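Local coordinates for austinol synthesis protein H (Emericella nidulans FGSC A4, PDB 5X9K) that takes part in the biosynthesis of the fungal meroterpenoids austinol and dehydroaustinol, as a homodimeric member of the Trt14 isomerase family, at residues A[86-98]-A[111-124]. Sequence-based numbering, arbitrary orientation.
Sequences FFYNFQLRVKDGA and LHIEGKGDSLVGRF
The ring of Phe87 is held between two neighbours: Ser119 CB lies over one face in a CH-pi contact, 3.9 Å from the ring centroid, and Phe90 CD1 lies over the rim of the opposite face. At its edge CZ meets Phe124 CD2 at 3.6 Å, the two ring planes turned 53° apart, and Trp156 of helix 150-167 packs against both rings. At the far end of the strands Lys95 CB sits over a face of the His112 imidazole, while Lys95 CD lies 3.5 Å from His112 CE1. The imidazole also hydrogen-bonds Glu127 through NE2 and meets Phe61 and Phe145 of the second subunit edge-to-face, which places this end at the dimer interface. Between these two clusters, strands 89-94 and 111-119 run antiparallel within a curled, helix-packed sheet consistent with the SnoaL-like (NTF2-like) alpha+beta fold, and a classic beta bulge sets Tyr88 and Asn89 both opposite Asp118. Tyr88 N gives Asp118 O a 2.8 Å bond, whereas the one from Asn89 N is weak. Gly115 and Gly117 form non-hydrogen-bonded pairs with Leu92 and Phe90, whose side chains lie against Gly115 CA, while Gly117 CA is 3.1 Å from Asn89 O. On the face opposite Phe90, Asn89 ND2 reaches the anti side of Asp118 OD2 at 3.0 Å, with amide and carboxylate planes 85° apart, and Arg123 NH1 meets OD1 from above the carboxylate plane. Lys95 NZ reaches Glu114 OE2 at 2.7 Å because CG lies opposite N (chi1 -163°) and the chain bends only at chi4; a longer bridge joins Lys116 to Glu114.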
loop_
_atom_site.group_PDB
_atom_site.type_symbol
_atom_site.label_atom_id
_atom_site.label_comp_id
_atom_site.label_asym_id
_atom_site.label_seq_id
_atom_site.Cartn_x
_atom_site.Cartn_y
_atom_site.Cartn_z
ATOM N N PHE A 86 0.616 -0.511 -24.347
ATOM C CA PHE A 86 -0.292 0.610 -24.143
ATOM C C PHE A 86 0.398 1.910 -23.753
ATOM O O PHE A 86 -0.283 2.929 -23.613
ATOM C CB PHE A 86 -1.335 0.249 -23.079
ATOM C CG PHE A 86 -2.179 -0.956 -23.432
ATOM C CD1 PHE A 86 -2.480 -1.253 -24.749
ATOM C CD2 PHE A 86 -2.670 -1.789 -22.438
ATOM C CE1 PHE A 86 -3.255 -2.356 -25.069
ATOM C CE2 PHE A 86 -3.449 -2.896 -22.754
ATOM C CZ PHE A 86 -3.739 -3.176 -24.064
ATOM N N PHE A 87 1.717 1.922 -23.581
ATOM C CA PHE A 87 2.420 3.116 -23.131
ATOM C C PHE A 87 3.472 3.555 -24.144
ATOM O O PHE A 87 4.246 2.731 -24.641
ATOM C CB PHE A 87 3.073 2.883 -21.764
ATOM C CG PHE A 87 2.099 2.952 -20.621
ATOM C CD1 PHE A 87 1.831 4.164 -20.007
ATOM C CD2 PHE A 87 1.428 1.824 -20.193
ATOM C CE1 PHE A 87 0.931 4.248 -18.965
ATOM C CE2 PHE A 87 0.512 1.903 -19.147
ATOM C CZ PHE A 87 0.268 3.110 -18.540
ATOM N N TYR A 88 3.498 4.859 -24.439
ATOM C CA TYR A 88 4.631 5.439 -25.166
ATOM C C TYR A 88 5.847 5.571 -24.258
ATOM O O TYR A 88 6.981 5.346 -24.686
ATOM C CB TYR A 88 4.266 6.810 -25.729
ATOM C CG TYR A 88 3.047 6.818 -26.619
ATOM C CD1 TYR A 88 3.123 6.382 -27.932
ATOM C CD2 TYR A 88 1.826 7.275 -26.147
ATOM C CE1 TYR A 88 2.009 6.387 -28.750
ATOM C CE2 TYR A 88 0.702 7.286 -26.959
ATOM C CZ TYR A 88 0.802 6.839 -28.259
ATOM O OH TYR A 88 -0.305 6.847 -29.074
ATOM N N ASN A 89 5.630 5.964 -23.010
ATOM C CA ASN A 89 6.691 5.984 -22.015
ATOM C C ASN A 89 6.056 5.760 -20.656
ATOM O O ASN A 89 4.855 5.975 -20.466
ATOM C CB ASN A 89 7.478 7.296 -22.039
ATOM C CG ASN A 89 6.596 8.500 -21.802
ATOM O OD1 ASN A 89 6.212 8.787 -20.666
ATOM N ND2 ASN A 89 6.251 9.204 -22.879
ATOM N N PHE A 90 6.874 5.326 -19.703
ATOM C CA PHE A 90 6.368 5.034 -18.371
ATOM C C PHE A 90 7.554 4.936 -17.433
ATOM O O PHE A 90 8.626 4.490 -17.833
ATOM C CB PHE A 90 5.560 3.732 -18.358
ATOM C CG PHE A 90 4.990 3.382 -17.012
ATOM C CD1 PHE A 90 3.828 3.993 -16.557
ATOM C CD2 PHE A 90 5.615 2.438 -16.206
ATOM C CE1 PHE A 90 3.300 3.677 -15.315
ATOM C CE2 PHE A 90 5.084 2.104 -14.966
ATOM C CZ PHE A 90 3.923 2.719 -14.523
ATOM N N GLN A 91 7.365 5.373 -16.195
ATOM C CA GLN A 91 8.454 5.288 -15.237
ATOM C C GLN A 91 7.881 5.100 -13.841
ATOM O O GLN A 91 6.865 5.707 -13.508
ATOM C CB GLN A 91 9.315 6.553 -15.313
ATOM C CG GLN A 91 10.316 6.704 -14.203
ATOM C CD GLN A 91 11.023 8.040 -14.260
ATOM O OE1 GLN A 91 10.387 9.103 -14.250
ATOM N NE2 GLN A 91 12.349 7.996 -14.326
ATOM N N LEU A 92 8.511 4.230 -13.051
ATOM C CA LEU A 92 8.255 4.151 -11.618
ATOM C C LEU A 92 9.366 4.883 -10.887
ATOM O O LEU A 92 10.544 4.697 -11.205
ATOM C CB LEU A 92 8.220 2.708 -11.116
ATOM C CG LEU A 92 7.182 1.709 -11.603
ATOM C CD1 LEU A 92 7.418 0.433 -10.821
ATOM C CD2 LEU A 92 5.759 2.227 -11.402
ATOM N N ARG A 93 8.994 5.694 -9.899
ATOM C CA ARG A 93 9.950 6.474 -9.128
ATOM C C ARG A 93 9.527 6.488 -7.669
ATOM O O ARG A 93 8.333 6.527 -7.370
ATOM C CB ARG A 93 10.033 7.919 -9.650
ATOM C CG ARG A 93 11.156 8.751 -9.023
ATOM C CD ARG A 93 12.271 9.064 -10.028
ATOM N NE ARG A 93 11.865 10.069 -11.010
ATOM C CZ ARG A 93 12.561 10.382 -12.102
ATOM N NH1 ARG A 93 13.706 9.766 -12.368
ATOM N NH2 ARG A 93 12.109 11.312 -12.934
ATOM N N VAL A 94 10.500 6.462 -6.760
ATOM C CA VAL A 94 10.176 6.677 -5.356
ATOM C C VAL A 94 9.724 8.119 -5.172
ATOM O O VAL A 94 10.380 9.056 -5.646
ATOM C CB VAL A 94 11.389 6.350 -4.478
ATOM C CG1 VAL A 94 11.119 6.710 -3.026
ATOM C CG2 VAL A 94 11.734 4.877 -4.621
ATOM N N LYS A 95 8.597 8.307 -4.494
ATOM C CA LYS A 95 8.095 9.654 -4.251
ATOM C C LYS A 95 9.123 10.475 -3.474
ATOM O O LYS A 95 9.739 9.989 -2.524
ATOM C CB LYS A 95 6.767 9.577 -3.498
ATOM C CG LYS A 95 5.933 10.847 -3.522
ATOM C CD LYS A 95 4.648 10.650 -2.717
ATOM C CE LYS A 95 3.790 11.892 -2.708
ATOM N NZ LYS A 95 3.244 12.161 -4.059
ATOM N N ASP A 96 9.343 11.717 -3.907
ATOM C CA ASP A 96 10.330 12.559 -3.239
ATOM C C ASP A 96 9.931 12.771 -1.786
ATOM O O ASP A 96 8.756 12.989 -1.470
ATOM C CB ASP A 96 10.478 13.908 -3.955
ATOM C CG ASP A 96 11.729 14.688 -3.510
ATOM O OD1 ASP A 96 12.833 14.100 -3.463
ATOM O OD2 ASP A 96 11.616 15.899 -3.224
ATOM N N GLY A 97 10.920 12.681 -0.901
ATOM C CA GLY A 97 10.690 12.723 0.526
ATOM C C GLY A 97 10.340 11.392 1.151
ATOM O O GLY A 97 10.410 11.265 2.384
ATOM N N ALA A 98 9.974 10.390 0.346
ATOM C CA ALA A 98 9.576 9.078 0.859
ATOM C C ALA A 98 10.823 8.225 1.031
ATOM O O ALA A 98 11.273 7.553 0.100
ATOM C CB ALA A 98 8.577 8.409 -0.077
ATOM N N LEU A 111 8.621 0.743 -0.334
ATOM C CA LEU A 111 8.756 1.956 -1.131
ATOM C C LEU A 111 7.393 2.555 -1.420
ATOM O O LEU A 111 6.464 1.838 -1.794
ATOM C CB LEU A 111 9.449 1.671 -2.460
ATOM C CG LEU A 111 10.872 1.125 -2.381
ATOM C CD1 LEU A 111 11.325 0.621 -3.735
ATOM C CD2 LEU A 111 11.810 2.220 -1.876
ATOM N N HIS A 112 7.291 3.875 -1.269
ATOM C CA HIS A 112 6.135 4.619 -1.751
ATOM C C HIS A 112 6.454 5.076 -3.175
ATOM O O HIS A 112 7.304 5.950 -3.385
ATOM C CB HIS A 112 5.827 5.781 -0.805
ATOM C CG HIS A 112 4.561 6.496 -1.129
ATOM N ND1 HIS A 112 4.201 7.678 -0.518
ATOM C CD2 HIS A 112 3.562 6.193 -1.991
ATOM C CE1 HIS A 112 3.044 8.082 -1.006
ATOM N NE2 HIS A 112 2.631 7.197 -1.899
ATOM N N ILE A 113 5.774 4.475 -4.157
ATOM C CA ILE A 113 6.113 4.580 -5.572
ATOM C C ILE A 113 5.077 5.420 -6.305
ATOM O O ILE A 113 3.872 5.288 -6.059
ATOM C CB ILE A 113 6.183 3.177 -6.202
ATOM C CG1 ILE A 113 7.310 2.368 -5.571
ATOM C CG2 ILE A 113 6.321 3.261 -7.736
ATOM C CD1 ILE A 113 8.644 2.776 -6.064
ATOM N N GLU A 114 5.548 6.233 -7.251
ATOM C CA GLU A 114 4.704 6.909 -8.233
ATOM C C GLU A 114 4.974 6.319 -9.609
ATOM O O GLU A 114 6.131 6.167 -10.009
ATOM C CB GLU A 114 5.001 8.409 -8.250
ATOM C CG GLU A 114 4.509 9.163 -7.032
ATOM C CD GLU A 114 4.895 10.627 -7.092
ATOM O OE1 GLU A 114 5.933 10.934 -7.719
ATOM O OE2 GLU A 114 4.155 11.461 -6.524
ATOM N N GLY A 115 3.902 5.973 -10.333
ATOM C CA GLY A 115 3.994 5.573 -11.727
ATOM C C GLY A 115 3.339 6.626 -12.608
ATOM O O GLY A 115 2.219 7.054 -12.340
ATOM N N LYS A 116 4.069 7.068 -13.636
ATOM C CA LYS A 116 3.570 8.096 -14.544
ATOM C C LYS A 116 4.015 7.773 -15.959
ATOM O O LYS A 116 5.148 7.342 -16.176
ATOM C CB LYS A 116 4.068 9.505 -14.156
ATOM C CG LYS A 116 3.846 9.867 -12.693
ATOM C CD LYS A 116 4.436 11.230 -12.350
ATOM C CE LYS A 116 4.140 11.599 -10.900
ATOM N NZ LYS A 116 4.713 12.923 -10.553
ATOM N N GLY A 117 3.131 7.994 -16.923
ATOM C CA GLY A 117 3.509 7.734 -18.298
ATOM C C GLY A 117 2.497 8.323 -19.247
ATOM O O GLY A 117 1.416 8.764 -18.849
ATOM N N ASP A 118 2.872 8.313 -20.518
ATOM C CA ASP A 118 1.992 8.736 -21.594
ATOM C C ASP A 118 1.458 7.487 -22.276
ATOM O O ASP A 118 2.232 6.695 -22.823
ATOM C CB ASP A 118 2.744 9.634 -22.577
ATOM C CG ASP A 118 3.158 10.957 -21.950
ATOM O OD1 ASP A 118 2.339 11.576 -21.237
ATOM O OD2 ASP A 118 4.312 11.373 -22.156
ATOM N N SER A 119 0.144 7.297 -22.234
ATOM C CA SER A 119 -0.428 6.064 -22.740
ATOM C C SER A 119 -1.335 6.338 -23.928
ATOM O O SER A 119 -1.682 7.479 -24.241
ATOM C CB SER A 119 -1.219 5.321 -21.651
ATOM O OG SER A 119 -2.525 5.837 -21.557
ATOM N N LEU A 120 -1.713 5.238 -24.574
ATOM C CA LEU A 120 -2.678 5.186 -25.658
ATOM C C LEU A 120 -3.897 6.063 -25.394
ATOM O O LEU A 120 -4.438 6.678 -26.321
ATOM C CB LEU A 120 -3.098 3.729 -25.857
ATOM C CG LEU A 120 -3.768 3.269 -27.139
ATOM C CD1 LEU A 120 -3.004 3.778 -28.346
ATOM C CD2 LEU A 120 -3.805 1.750 -27.130
ATOM N N VAL A 121 -4.339 6.124 -24.135
ATOM C CA VAL A 121 -5.552 6.854 -23.772
ATOM C C VAL A 121 -5.191 8.036 -22.882
ATOM O O VAL A 121 -5.984 8.454 -22.031
ATOM C CB VAL A 121 -6.582 5.935 -23.083
ATOM C CG1 VAL A 121 -7.043 4.855 -24.035
ATOM C CG2 VAL A 121 -5.996 5.309 -21.826
ATOM N N GLY A 122 -4.007 8.591 -23.076
ATOM C CA GLY A 122 -3.644 9.818 -22.412
ATOM C C GLY A 122 -2.771 9.600 -21.194
ATOM O O GLY A 122 -2.180 8.540 -20.992
ATOM N N ARG A 123 -2.704 10.643 -20.369
ATOM C CA ARG A 123 -1.808 10.653 -19.219
ATOM C C ARG A 123 -2.271 9.659 -18.155
ATOM O O ARG A 123 -3.461 9.571 -17.834
ATOM C CB ARG A 123 -1.754 12.064 -18.632
ATOM C CG ARG A 123 -0.684 12.287 -17.607
ATOM C CD ARG A 123 0.686 12.298 -18.259
ATOM N NE ARG A 123 1.710 12.487 -17.245
ATOM C CZ ARG A 123 2.993 12.204 -17.410
ATOM N NH1 ARG A 123 3.430 11.695 -18.557
ATOM N NH2 ARG A 123 3.831 12.410 -16.408
ATOM N N PHE A 124 -1.320 8.901 -17.611
ATOM C CA PHE A 124 -1.569 8.008 -16.483
ATOM C C PHE A 124 -0.619 8.397 -15.366
ATOM O O PHE A 124 0.595 8.469 -15.581
ATOM C CB PHE A 124 -1.369 6.543 -16.871
ATOM C CG PHE A 124 -1.689 5.567 -15.766
ATOM C CD1 PHE A 124 -2.922 5.599 -15.130
ATOM C CD2 PHE A 124 -0.766 4.599 -15.390
ATOM C CE1 PHE A 124 -3.216 4.690 -14.132
ATOM C CE2 PHE A 124 -1.042 3.692 -14.398
ATOM C CZ PHE A 124 -2.267 3.727 -13.760
HETATM O O HOH W 1 9.751 5.131 -0.221
#